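Local coordinates for PTS-dependent dihydroxyacetone kinase operon regulatory protein (Escherichia coli, PDB 4LRZ) that activates the dhaKLM operon from a sigma-70 promoter and represses its own expression, and is represented here by its N-terminal sensor region, at residues V41-A44 against S45-R49; Q96-L100 against G101-G105; V128-A132 against D133-K137; G186-L189 against L190-S193; N199-L202 against N203-N206. All blocks are in the same frame, centred on the assembly; numbering follows the deposited sequence. Where two conformers were deposited one is given.

In the fold
All five contacts are local, each between adjoining segments; they follow in series along the chain, and none nests in or crosses another. Contact 1 lies within helix 40-49. Contact 2 ends helix 91-99 with a turn into the loop that follows, where Phe-43 of contact 1 packs on Asp-104 and Gly-105. Contact 3 turns the chain at the end of strand 128-131, an outermost strand, within this chain, of the first antiparallel sheet, with its centre about 17 Å from that of contact 2. Contacts 4 and 5 are turns of helix 174-211, their centres about 20 Å apart. This helix joins the GAF-type sheet to the PAS-type sheet, and both contacts touch the second subunit.

Contact 1 (V41-A44 against S45-R49); sequences VTFA and SIYRR
The rings of Phe-43 and Tyr-47, one helical turn apart on helix 40-49, form an oblique pair. Phe-43 CZ lies 4.0 Å from Tyr-47 CD1, and the ring planes stand at 57° to each other. The third flat group, the guanidinium of Arg-48, has the carbonyl of Ala-44 over one face, with Arg-48 NH2 at 4.1 Å from Ala-44 O; a bend at its third torsion folds the group back along the helix, where Ser-45 CA also lies against a face. Ser-45 makes the polar side-chain link. Its OG stands beside its own backbone N (chi1 -46°) and therefore reaches the carbonyl one turn back, at 3.0 Å from Val-41 O and above the carbonyl plane. The amide of Ser-45 N bonds to the same Val-41 O at 2.9 Å, which gives that acceptor two donors from one residue. An alanine here would remove the hydroxyl and is likely to leave Val-41 O with the amide as its single donor from this segment. Tyr-47 N meets Phe-43 O at 2.8 Å in a nearly straight bond (170° at the hydrogen), as expected for residues one turn apart on a helix. Beyond the helix, Tyr-47 packs on Leu-54 and Gln-58 of helix 51-66, and Arg-49 forms a salt bridge with Glu-80. The chemistry is thus divided: the aromatic rings pack on helix 51-66 and on nearby loops, while hydroxyl and guanidinium lie over carbonyls of their own helix.

Contact 2 (Q96-L100 against G101-G105); sequences QLSAL and GFNDG
Phe-102 folds back beneath the last turn of helix 91-99, and its amide and its ring both meet Leu-97. Phe-102 N bonds to Leu-97 O at 2.9 Å, and the ring presents its edge to the same oxygen, with Phe-102 CD1 at 3.3 Å from Leu-97 O. Carbon contacts flank this edge: Leu-97 CD2 lies 3.9 Å from Phe-102 CD1, and Leu-100 CB is 4.1 Å from that same ring atom. The reversal depends on Gly-101, the first residue to leave the helix. Its phi is positive (103°), and a CB in this conformation would clash with Leu-100 O. Gly-101 N bonds to Ser-98 O at 2.9 Å, approaching from above the carbonyl plane, and together with the bond from Phe-102 N it completes a Schellman motif. A side-chain bond spans the same turn. The hydroxyl of Ser-98, turned opposite the amide nitrogen (chi1 174°), donates from OG to Asn-103 OD1 at 2.8 Å and lies in the plane of the Asn-103 amide. Ser-98 CA adds a CH...O contact to Phe-102 O at 3.3 Å. Thr-106 OG1 is hydrogen-bonded to both Gly-101 O and Asn-103 N. Leu-97 and Phe-102 pack on Phe-76 of strand 74-79, while Leu-97 and Leu-100 also touch Trp-143 of strand 143-151, which places the helix end against the sheet of the GAF domain.

Contact 3 (V128-A132 against D133-K137); sequences VKTMA and DQHFK
The first torsion of Gln-134 (chi1 -60°) sets its extended chain back along Met-131, and that of His-135 (chi1 -70°) brings the imidazole beside Ala-132 O and Thr-130. Gln-134 closes, and His-135 follows, a type II' beta turn, Met-131 to Gln-134, that carries the chain off strand 128-131 of the GAF-type sheet. The turn is identified by the positive phi of Ala-132 (51°), by an Asp-133 backbone with psi near zero and by the bond from Gln-134 N to Met-131 O at 3.1 Å. Gln-134 grips Met-131 twice, because its OE1 also accepts from Met-131 N at 2.6 Å, with the donor in the plane of the side-chain carbonyl. The strand residue thus has its N-H and its C=O both tied to Gln-134, whose side chain runs alongside that of Met-131 in the same direction. A second turn overlaps the first. His-135 N reaches Ala-132 O at 3.1 Å, and His-135 ND1 donates to the same oxygen at 3.0 Å, in the carbonyl plane and on a lone pair. These two donors from one residue hold the ring with its ND1 edge against the turn. The strand itself pairs with strand 143-151 through backbone bonds of Thr-130 with Phe-145 and Ala-132 with Trp-143, and the Phe-145 ring also meets His-135 at about a right angle. Thr-130 OG1 accepts from Ala-117 N. The Thr-130 side chain crosses the imidazole nearly perpendicularly, and Thr-130 OG1 lies 2.7 Å from His-135 NE2.

Contact 4 (G186-L189 against L190-S193); sequences GNLL and LTDS
Leu-188 O is approached by two donors of the next helical turn: Asp-192 N at 3.1 Å and, in a weak bond, Thr-191 OG1 at 3.4 Å. The amide bond is the stronger by its geometry, with an angle of 166° at the hydrogen. The hydroxyl comes back over the helix because Thr-191 OG1 sits between its own backbone N and carbonyl carbon (chi1 84°). The same rotation brings the methyl to the preceding carbonyl in a tight contact, Thr-191 CG2 being 3.0 Å from Asn-187 O. That oxygen also accepts from Thr-191 N at 2.9 Å, so one residue presents amide and hydroxyl to two successive carbonyls. Leu-190 N closes on Gly-186 O at 3.0 Å, and Leu-190 CB rests 3.3 Å from Asn-187 O. Ser-193 N continues the series to Leu-189 O. Replaced by alanine, Thr-191 would lose hydroxyl and methyl alike, which is likely to leave a gap opposite Thr-191 of the second subunit, on which this side chain packs, and Leu-188 O without its weak second donor. Asp-192 OD2 forms a salt bridge with a basic side chain of another protein's chain, while Leu-189 packs on Met-53 and Leu-56 of helix 51-66. Regular i to i+4 bonding, with a residue meeting its own counterpart across the subunits, is consistent with a dimer-forming helix near a twofold axis, here the long helix 174-211 that connects the GAF-type and PAS-type sheets.

Contact 5 (N199-L202 against N203-N206); sequences NRHL and NQLN
His-201 and Gln-204, three residues apart on helix 174-211, lie side by side and point the same way, joined by a bond from His-201 ND1 to Gln-204 OE1 at 3.1 Å. The acceptor sits at the edge of the imidazole but somewhat tilted from its plane, and ring and amide planes are 50° apart, so the two flat groups meet at a slant. The first torsion of Gln-204 (chi1 -73°) and its extended chain carry OE1 back level with the ring. The other ring nitrogen is satisfied as well, since His-201 NE2 is hydrogen-bonded to Glu-197 OE2 one turn earlier. Beneath the side chains every carbonyl from Asn-199 to Leu-202 accepts an amide from four residues on. Leu-202 O takes Asn-206 N at 2.7 Å, His-201 O takes Leu-205 N at 2.9 Å, Asn-199 O takes Asn-203 N at 2.9 Å, and Arg-200 O takes Gln-204 N at a longer 3.2 Å.

Other polar ends are taken up by neighbouring chains. Arg-200 NH2 forms salt bridges with Glu-221 and Glu-293 of the second subunit, and Asn-203 ND2 also bonds to that Glu-293. Asn-199 OD1 and Asn-203 OD1 each accept from a basic side chain of another protein's chain, with Asn-199 ND2 bonded to the backbone there. With ND1 of His-201 already a donor, the carboxylate at NE2 would probably favour a proton on both ring nitrogens, and the polar groups of this helix serve three chains, Asn-203 bridging two of them.

Contact 1 (V41-A44 against S45-R49)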
loop_
_atom_site.group_PDB
_atom_site.type_symbol
_atom_site.label_atom_id
_atom_site.label_comp_id
_atom_site.label_asym_id
_atom_site.label_seq_id
_atom_site.Cartn_x
_atom_site.Cartn_y
_atom_site.Cartn_z
ATOM N N VAL F 41 -1.139 30.928 13.318
ATOM C CA VAL F 41 -2.013 29.884 13.873
ATOM C C VAL F 41 -2.781 29.103 12.827
ATOM O O VAL F 41 -2.799 27.867 12.866
ATOM C CB VAL F 41 -2.987 30.452 14.980
ATOM C CG1 VAL F 41 -4.439 29.871 14.854
ATOM C CG2 VAL F 41 -2.387 30.224 16.383
ATOM N N THR F 42 -3.411 29.822 11.897
ATOM C CA THR F 42 -4.155 29.215 10.790
ATOM C C THR F 42 -3.252 28.282 9.974
ATOM O O THR F 42 -3.731 27.262 9.441
ATOM C CB THR F 42 -4.739 30.265 9.832
ATOM O OG1 THR F 42 -3.902 30.372 8.684
ATOM C CG2 THR F 42 -4.856 31.637 10.508
ATOM N N PHE F 43 -1.965 28.645 9.882
ATOM C CA PHE F 43 -0.970 27.830 9.184
ATOM C C PHE F 43 -0.719 26.555 9.971
ATOM O O PHE F 43 -0.777 25.449 9.399
ATOM C CB PHE F 43 0.357 28.574 8.854
ATOM C CG PHE F 43 1.402 27.684 8.156
ATOM C CD1 PHE F 43 1.159 27.157 6.889
ATOM C CD2 PHE F 43 2.597 27.348 8.790
ATOM C CE1 PHE F 43 2.100 26.312 6.252
ATOM C CE2 PHE F 43 3.547 26.512 8.186
ATOM C CZ PHE F 43 3.307 25.988 6.912
ATOM N N ALA F 44 -0.459 26.716 11.273
ATOM C CA ALA F 44 -0.244 25.587 12.178
ATOM C C ALA F 44 -1.402 24.593 12.072
ATOM O O ALA F 44 -1.189 23.380 12.093
ATOM C CB ALA F 44 -0.030 26.063 13.637
ATOM N N SER F 45 -2.616 25.103 11.907
ATOM C CA SER F 45 -3.780 24.230 11.726
ATOM C C SER F 45 -3.811 23.491 10.398
ATOM O O SER F 45 -4.307 22.345 10.339
ATOM C CB SER F 45 -5.074 25.022 11.864
ATOM O OG SER F 45 -4.988 25.851 13.002
ATOM N N ILE F 46 -3.372 24.169 9.326
ATOM C CA ILE F 46 -3.315 23.538 8.023
ATOM C C ILE F 46 -2.250 22.439 8.117
ATOM O O ILE F 46 -2.489 21.317 7.695
ATOM C CB ILE F 46 -2.995 24.527 6.862
ATOM C CG1 ILE F 46 -4.244 25.323 6.445
ATOM C CG2 ILE F 46 -2.446 23.756 5.604
ATOM C CD1 ILE F 46 -3.931 26.808 6.102
ATOM N N TYR F 47 -1.094 22.785 8.685
ATOM C CA TYR F 47 0.033 21.871 8.806
ATOM C C TYR F 47 -0.399 20.654 9.605
ATOM O O TYR F 47 -0.213 19.513 9.158
ATOM C CB TYR F 47 1.195 22.591 9.486
ATOM C CG TYR F 47 2.557 21.934 9.378
ATOM C CD1 TYR F 47 3.429 22.249 8.328
ATOM C CD2 TYR F 47 2.998 21.026 10.355
ATOM C CE1 TYR F 47 4.707 21.676 8.240
ATOM C CE2 TYR F 47 4.281 20.428 10.269
ATOM C CZ TYR F 47 5.120 20.765 9.202
ATOM O OH TYR F 47 6.361 20.187 9.109
ATOM N N ARG F 48 -1.031 20.901 10.750
ATOM C CA ARG F 48 -1.567 19.848 11.587
ATOM C C ARG F 48 -2.536 18.904 10.853
ATOM O O ARG F 48 -2.365 17.689 10.931
ATOM C CB ARG F 48 -2.184 20.430 12.892
ATOM C CG ARG F 48 -3.237 19.536 13.632
ATOM C CD ARG F 48 -3.513 19.960 15.121
ATOM N NE ARG F 48 -3.155 21.358 15.371
ATOM C CZ ARG F 48 -3.979 22.403 15.231
ATOM N NH1 ARG F 48 -5.252 22.236 14.862
ATOM N NH2 ARG F 48 -3.521 23.633 15.453
ATOM N N ARG F 49 -3.542 19.404 10.151
ATOM C CA ARG F 49 -4.478 18.451 9.522
ATOM C C ARG F 49 -3.922 17.724 8.267
ATOM O O ARG F 49 -4.497 16.734 7.787
ATOM C CB ARG F 49 -5.834 19.092 9.228
ATOM C CG ARG F 49 -5.764 20.163 8.209
ATOM C CD ARG F 49 -7.132 20.612 7.628
ATOM N NE ARG F 49 -6.760 21.376 6.430
ATOM C CZ ARG F 49 -6.841 20.924 5.174
ATOM N NH1 ARG F 49 -6.378 21.690 4.161
ATOM N NH2 ARG F 49 -7.393 19.717 4.929
#

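Contact 2 (Q96-L100 against G101-G105)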
loop_
_atom_site.group_PDB
_atom_site.type_symbol
_atom_site.label_atom_id
_atom_site.label_comp_id
_atom_site.label_asym_id
_atom_site.label_seq_id
_atom_site.Cartn_x
_atom_site.Cartn_y
_atom_site.Cartn_z
ATOM N N GLN F 96 16.113 31.960 -3.789
ATOM C CA GLN F 96 15.537 32.680 -4.940
ATOM C C GLN F 96 13.990 32.594 -5.012
ATOM O O GLN F 96 13.305 33.594 -5.263
ATOM C CB GLN F 96 16.157 32.222 -6.253
ATOM C CG GLN F 96 17.668 32.418 -6.307
ATOM C CD GLN F 96 18.343 31.766 -7.520
ATOM O OE1 GLN F 96 17.713 31.049 -8.302
ATOM N NE2 GLN F 96 19.642 32.030 -7.684
ATOM N N LEU F 97 13.434 31.415 -4.763
ATOM C CA LEU F 97 11.989 31.238 -4.777
ATOM C C LEU F 97 11.347 31.970 -3.607
ATOM O O LEU F 97 10.259 32.536 -3.724
ATOM C CB LEU F 97 11.631 29.751 -4.758
ATOM C CG LEU F 97 11.986 29.100 -6.081
ATOM C CD1 LEU F 97 12.027 27.564 -5.923
ATOM C CD2 LEU F 97 10.997 29.586 -7.143
ATOM N N SER F 98 12.065 31.991 -2.491
ATOM C CA SER F 98 11.673 32.724 -1.300
ATOM C C SER F 98 11.667 34.256 -1.590
ATOM O O SER F 98 10.730 34.942 -1.235
ATOM C CB SER F 98 12.589 32.320 -0.142
ATOM O OG SER F 98 12.356 33.099 1.015
ATOM N N ALA F 99 12.667 34.765 -2.296
ATOM C CA ALA F 99 12.666 36.165 -2.741
ATOM C C ALA F 99 11.432 36.533 -3.591
ATOM O O ALA F 99 10.944 37.652 -3.521
ATOM C CB ALA F 99 13.987 36.527 -3.495
ATOM N N LEU F 100 10.928 35.595 -4.378
ATOM C CA LEU F 100 9.729 35.834 -5.169
ATOM C C LEU F 100 8.442 35.683 -4.385
ATOM O O LEU F 100 7.363 35.863 -4.968
ATOM C CB LEU F 100 9.671 34.893 -6.379
ATOM C CG LEU F 100 10.841 34.994 -7.353
ATOM C CD1 LEU F 100 10.636 34.033 -8.506
ATOM C CD2 LEU F 100 10.999 36.445 -7.857
ATOM N N GLY F 101 8.534 35.340 -3.091
ATOM C CA GLY F 101 7.342 35.094 -2.258
ATOM C C GLY F 101 6.942 33.651 -1.929
ATOM O O GLY F 101 5.939 33.411 -1.199
ATOM N N PHE F 102 7.686 32.668 -2.430
ATOM C CA PHE F 102 7.302 31.294 -2.163
ATOM C C PHE F 102 7.960 30.819 -0.868
ATOM O O PHE F 102 9.148 30.596 -0.843
ATOM C CB PHE F 102 7.719 30.384 -3.307
ATOM C CG PHE F 102 7.092 30.703 -4.639
ATOM C CD1 PHE F 102 7.842 31.284 -5.640
ATOM C CD2 PHE F 102 5.778 30.368 -4.902
ATOM C CE1 PHE F 102 7.292 31.549 -6.909
ATOM C CE2 PHE F 102 5.217 30.621 -6.155
ATOM C CZ PHE F 102 5.981 31.221 -7.160
ATOM N N ASN F 103 7.188 30.685 0.207
ATOM C CA ASN F 103 7.674 30.267 1.512
ATOM C C ASN F 103 6.671 29.257 2.006
ATOM O O ASN F 103 5.666 29.047 1.366
ATOM C CB ASN F 103 7.670 31.451 2.477
ATOM C CG ASN F 103 8.598 32.559 2.049
ATOM O OD1 ASN F 103 9.834 32.394 2.044
ATOM N ND2 ASN F 103 8.019 33.702 1.681
ATOM N N ASP F 104 6.928 28.646 3.158
ATOM C CA ASP F 104 5.915 27.828 3.824
ATOM C C ASP F 104 4.662 28.682 4.030
ATOM O O ASP F 104 4.748 29.822 4.468
ATOM C CB ASP F 104 6.395 27.325 5.184
ATOM C CG ASP F 104 7.480 26.288 5.082
ATOM O OD1 ASP F 104 8.060 25.984 6.131
ATOM O OD2 ASP F 104 7.784 25.792 3.981
ATOM N N GLY F 105 3.511 28.111 3.707
ATOM C CA GLY F 105 2.234 28.839 3.782
ATOM C C GLY F 105 1.807 29.755 2.649
ATOM O O GLY F 105 0.684 30.272 2.703
#

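Contact 3 (V128-A132 against D133-K137)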
loop_
_atom_site.group_PDB
_atom_site.type_symbol
_atom_site.label_atom_id
_atom_site.label_comp_id
_atom_site.label_asym_id
_atom_site.label_seq_id
_atom_site.Cartn_x
_atom_site.Cartn_y
_atom_site.Cartn_z
ATOM N N VAL F 128 1.635 17.865 -14.679
ATOM C CA VAL F 128 1.737 19.001 -15.618
ATOM C C VAL F 128 3.057 19.770 -15.439
ATOM O O VAL F 128 3.567 19.931 -14.333
ATOM C CB VAL F 128 0.514 20.014 -15.439
ATOM C CG1 VAL F 128 0.733 21.251 -16.235
ATOM C CG2 VAL F 128 -0.831 19.397 -15.920
ATOM N N LYS F 129 3.581 20.270 -16.543
ATOM C CA LYS F 129 4.795 21.078 -16.564
ATOM C C LYS F 129 4.561 22.421 -17.273
ATOM O O LYS F 129 4.081 22.435 -18.396
ATOM C CB LYS F 129 5.853 20.350 -17.375
ATOM C CG LYS F 129 7.190 21.093 -17.457
ATOM C CD LYS F 129 8.188 20.321 -18.345
ATOM C CE LYS F 129 9.586 20.864 -18.181
ATOM N NZ LYS F 129 10.634 19.813 -18.499
ATOM N N THR F 130 4.963 23.534 -16.668
ATOM C CA THR F 130 4.870 24.826 -17.352
ATOM C C THR F 130 6.272 25.456 -17.329
ATOM O O THR F 130 6.978 25.349 -16.315
ATOM C CB THR F 130 3.858 25.754 -16.674
ATOM O OG1 THR F 130 4.196 25.881 -15.304
ATOM C CG2 THR F 130 2.430 25.192 -16.720
ATOM N N MET F 131 6.693 26.052 -18.444
ATOM C CA MET F 131 8.042 26.629 -18.562
ATOM C C MET F 131 7.968 28.028 -19.145
ATOM O O MET F 131 7.120 28.281 -19.953
ATOM C CB MET F 131 8.912 25.837 -19.554
ATOM C CG MET F 131 8.953 24.358 -19.342
ATOM S SD MET F 131 10.017 23.625 -20.607
ATOM C CE MET F 131 11.504 24.620 -20.439
ATOM N N ALA F 132 8.887 28.899 -18.748
ATOM C CA ALA F 132 9.139 30.164 -19.401
ATOM C C ALA F 132 7.819 30.923 -19.575
ATOM O O ALA F 132 7.039 31.007 -18.613
ATOM C CB ALA F 132 9.832 29.918 -20.730
ATOM N N ASP F 133 7.556 31.393 -20.796
ATOM C CA ASP F 133 6.410 32.256 -21.106
ATOM C C ASP F 133 5.060 31.543 -21.306
ATOM O O ASP F 133 4.072 32.200 -21.670
ATOM C CB ASP F 133 6.731 33.223 -22.276
ATOM C CG ASP F 133 6.975 32.513 -23.613
ATOM O OD1 ASP F 133 7.346 31.312 -23.649
ATOM O OD2 ASP F 133 6.819 33.192 -24.657
ATOM N N GLN F 134 5.010 30.223 -21.053
ATOM C CA GLN F 134 3.701 29.565 -20.793
ATOM C C GLN F 134 3.101 30.101 -19.491
ATOM O O GLN F 134 1.887 30.025 -19.298
ATOM C CB GLN F 134 3.814 28.031 -20.649
ATOM C CG GLN F 134 4.372 27.295 -21.851
ATOM C CD GLN F 134 4.597 25.799 -21.552
ATOM O OE1 GLN F 134 5.165 25.447 -20.520
ATOM N NE2 GLN F 134 4.142 24.930 -22.441
ATOM N N HIS F 135 3.953 30.584 -18.580
ATOM C CA HIS F 135 3.481 31.157 -17.327
ATOM C C HIS F 135 2.776 32.509 -17.614
ATOM O O HIS F 135 3.239 33.297 -18.436
ATOM C CB HIS F 135 4.626 31.340 -16.327
ATOM C CG HIS F 135 5.166 30.044 -15.776
ATOM N ND1 HIS F 135 6.443 29.595 -16.038
ATOM C CD2 HIS F 135 4.603 29.113 -14.968
ATOM C CE1 HIS F 135 6.621 28.421 -15.463
ATOM N NE2 HIS F 135 5.527 28.121 -14.788
ATOM N N PHE F 136 1.665 32.780 -16.937
ATOM C CA PHE F 136 0.968 34.058 -17.160
ATOM C C PHE F 136 1.814 35.253 -16.705
ATOM O O PHE F 136 2.007 36.217 -17.447
ATOM C CB PHE F 136 -0.383 34.042 -16.468
ATOM C CG PHE F 136 -1.253 35.238 -16.789
ATOM C CD1 PHE F 136 -2.010 35.274 -17.979
ATOM C CD2 PHE F 136 -1.334 36.324 -15.905
ATOM C CE1 PHE F 136 -2.832 36.362 -18.277
ATOM C CE2 PHE F 136 -2.173 37.421 -16.203
ATOM C CZ PHE F 136 -2.906 37.434 -17.391
ATOM N N LYS F 137 2.328 35.164 -15.490
ATOM C CA LYS F 137 3.133 36.201 -14.853
ATOM C C LYS F 137 4.540 36.195 -15.369
ATOM O O LYS F 137 5.202 35.159 -15.318
ATOM C CB LYS F 137 3.196 35.947 -13.345
ATOM C CG LYS F 137 1.865 36.023 -12.670
ATOM C CD LYS F 137 1.273 37.390 -12.819
ATOM C CE LYS F 137 0.369 37.722 -11.654
ATOM N NZ LYS F 137 0.006 39.181 -11.617
#

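Contact 4 (G186-L189 against L190-S193)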
loop_
_atom_site.group_PDB
_atom_site.type_symbol
_atom_site.label_atom_id
_atom_site.label_comp_id
_atom_site.label_asym_id
_atom_site.label_seq_id
_atom_site.Cartn_x
_atom_site.Cartn_y
_atom_site.Cartn_z
ATOM N N GLY F 186 0.538 8.851 -2.336
ATOM C CA GLY F 186 -0.806 8.289 -2.475
ATOM C C GLY F 186 -0.925 6.846 -2.025
ATOM O O GLY F 186 -1.737 6.500 -1.124
ATOM N N ASN F 187 -0.107 5.975 -2.562
ATOM C CA ASN F 187 -0.288 4.587 -2.226
ATOM C C ASN F 187 0.052 4.303 -0.768
ATOM O O ASN F 187 -0.514 3.390 -0.167
ATOM C CB ASN F 187 0.453 3.688 -3.201
ATOM C CG ASN F 187 -0.160 3.728 -4.584
ATOM O OD1 ASN F 187 -1.369 3.939 -4.734
ATOM N ND2 ASN F 187 0.659 3.570 -5.595
ATOM N N LEU F 188 0.946 5.109 -0.210
ATOM C CA LEU F 188 1.296 4.932 1.159
ATOM C C LEU F 188 0.129 5.339 2.057
ATOM O O LEU F 188 -0.037 4.765 3.116
ATOM C CB LEU F 188 2.517 5.726 1.485
ATOM C CG LEU F 188 3.912 5.110 1.611
ATOM C CD1 LEU F 188 4.037 3.617 1.546
ATOM C CD2 LEU F 188 4.902 5.863 0.723
ATOM N N LEU F 189 -0.672 6.320 1.640
ATOM C CA LEU F 189 -1.845 6.704 2.420
ATOM C C LEU F 189 -2.837 5.561 2.347
ATOM O O LEU F 189 -3.460 5.204 3.338
ATOM C CB LEU F 189 -2.484 8.003 1.936
ATOM C CG LEU F 189 -1.662 9.289 2.163
ATOM C CD1 LEU F 189 -2.275 10.448 1.352
ATOM C CD2 LEU F 189 -1.546 9.672 3.641
ATOM N N LEU F 190 -2.949 4.961 1.184
ATOM C CA LEU F 190 -3.774 3.779 1.024
ATOM C C LEU F 190 -3.333 2.584 1.891
ATOM O O LEU F 190 -4.205 1.867 2.444
ATOM C CB LEU F 190 -3.781 3.375 -0.452
ATOM C CG LEU F 190 -4.565 2.128 -0.827
ATOM C CD1 LEU F 190 -6.031 2.439 -0.686
ATOM C CD2 LEU F 190 -4.231 1.744 -2.290
ATOM N N THR F 191 -2.017 2.371 2.033
ATOM C CA THR F 191 -1.578 1.255 2.861
ATOM C C THR F 191 -1.833 1.537 4.350
ATOM O O THR F 191 -2.217 0.630 5.055
ATOM C CB THR F 191 -0.126 0.733 2.599
ATOM O OG1 THR F 191 0.814 1.524 3.316
ATOM C CG2 THR F 191 0.235 0.777 1.144
ATOM N N ASP F 192 -1.686 2.788 4.799
ATOM C CA ASP F 192 -2.094 3.170 6.176
ATOM C C ASP F 192 -3.572 2.835 6.400
ATOM O O ASP F 192 -3.960 2.295 7.447
ATOM C CB ASP F 192 -1.873 4.668 6.475
ATOM C CG ASP F 192 -0.426 5.000 6.923
ATOM O OD1 ASP F 192 0.379 4.067 7.158
ATOM O OD2 ASP F 192 -0.078 6.203 7.035
ATOM N N SER F 193 -4.399 3.149 5.415
ATOM C CA SER F 193 -5.831 2.931 5.581
ATOM C C SER F 193 -6.217 1.436 5.478
ATOM O O SER F 193 -7.129 0.988 6.147
ATOM C CB SER F 193 -6.637 3.851 4.665
ATOM O OG SER F 193 -7.045 3.204 3.488
#

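Contact 5 (N199-L202 against N203-N206)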
loop_
_atom_site.group_PDB
_atom_site.type_symbol
_atom_site.label_atom_id
_atom_site.label_comp_id
_atom_site.label_asym_id
_atom_site.label_seq_id
_atom_site.Cartn_x
_atom_site.Cartn_y
_atom_site.Cartn_z
ATOM N N ASN F 199 -7.351 -3.735 11.277
ATOM C CA ASN F 199 -7.504 -3.536 12.691
ATOM C C ASN F 199 -9.007 -3.504 13.079
ATOM O O ASN F 199 -9.446 -4.198 14.016
ATOM C CB ASN F 199 -6.751 -2.255 13.115
ATOM C CG ASN F 199 -6.675 -2.095 14.630
ATOM O OD1 ASN F 199 -6.260 -3.006 15.356
ATOM N ND2 ASN F 199 -7.092 -0.963 15.110
ATOM N N ARG F 200 -9.818 -2.754 12.328
ATOM C CA ARG F 200 -11.267 -2.786 12.582
ATOM C C ARG F 200 -11.884 -4.170 12.459
ATOM O O ARG F 200 -12.745 -4.532 13.275
ATOM C CB ARG F 200 -12.001 -1.752 11.745
ATOM C CG ARG F 200 -11.426 -0.325 11.952
ATOM C CD ARG F 200 -12.390 0.748 11.438
ATOM N NE ARG F 200 -13.670 0.594 12.111
ATOM C CZ ARG F 200 -14.762 1.297 11.850
ATOM N NH1 ARG F 200 -14.749 2.232 10.909
ATOM N NH2 ARG F 200 -15.866 1.070 12.551
ATOM N N HIS F 201 -11.410 -4.997 11.530
ATOM C CA HIS F 201 -11.969 -6.383 11.465
ATOM C C HIS F 201 -11.497 -7.249 12.615
ATOM O O HIS F 201 -12.196 -8.161 13.070
ATOM C CB HIS F 201 -11.679 -7.104 10.110
ATOM C CG HIS F 201 -12.268 -6.409 8.927
ATOM N ND1 HIS F 201 -13.627 -6.337 8.712
ATOM C CD2 HIS F 201 -11.690 -5.755 7.892
ATOM C CE1 HIS F 201 -13.864 -5.659 7.600
ATOM N NE2 HIS F 201 -12.704 -5.299 7.084
ATOM N N LEU F 202 -10.287 -6.986 13.074
ATOM C CA LEU F 202 -9.761 -7.701 14.232
ATOM C C LEU F 202 -10.564 -7.344 15.492
ATOM O O LEU F 202 -10.888 -8.222 16.299
ATOM C CB LEU F 202 -8.260 -7.433 14.403
ATOM C CG LEU F 202 -7.334 -8.086 13.348
ATOM C CD1 LEU F 202 -5.883 -7.622 13.518
ATOM C CD2 LEU F 202 -7.398 -9.677 13.332
ATOM N N ASN F 203 -10.928 -6.069 15.627
ATOM C CA ASN F 203 -11.836 -5.646 16.711
ATOM C C ASN F 203 -13.172 -6.419 16.717
ATOM O O ASN F 203 -13.637 -6.898 17.758
ATOM C CB ASN F 203 -12.090 -4.132 16.625
ATOM C CG ASN F 203 -10.927 -3.319 17.135
ATOM O OD1 ASN F 203 -10.105 -3.829 17.854
ATOM N ND2 ASN F 203 -10.889 -2.036 16.805
ATOM N N GLN F 204 -13.786 -6.553 15.536
ATOM C CA GLN F 204 -14.997 -7.367 15.378
ATOM C C GLN F 204 -14.727 -8.779 15.818
ATOM O O GLN F 204 -15.490 -9.398 16.597
ATOM C CB GLN F 204 -15.452 -7.357 13.921
ATOM C CG GLN F 204 -16.085 -6.024 13.460
ATOM C CD GLN F 204 -16.163 -5.925 11.908
ATOM O OE1 GLN F 204 -15.398 -6.573 11.187
ATOM N NE2 GLN F 204 -17.119 -5.134 11.404
ATOM N N LEU F 205 -13.598 -9.301 15.373
ATOM C CA LEU F 205 -13.326 -10.691 15.688
ATOM C C LEU F 205 -13.086 -10.904 17.191
ATOM O O LEU F 205 -13.623 -11.865 17.805
ATOM C CB LEU F 205 -12.165 -11.185 14.838
ATOM C CG LEU F 205 -11.789 -12.636 15.053
ATOM C CD1 LEU F 205 -13.037 -13.564 14.874
ATOM C CD2 LEU F 205 -10.703 -12.960 14.059
ATOM N N ASN F 206 -12.315 -9.996 17.792
ATOM C CA ASN F 206 -11.993 -10.094 19.218
ATOM C C ASN F 206 -13.175 -9.916 20.129
ATOM O O ASN F 206 -13.368 -10.723 21.032
ATOM C CB ASN F 206 -10.824 -9.189 19.604
ATOM C CG ASN F 206 -9.507 -9.742 19.096
ATOM O OD1 ASN F 206 -9.376 -10.950 18.922
ATOM N ND2 ASN F 206 -8.544 -8.879 18.837
#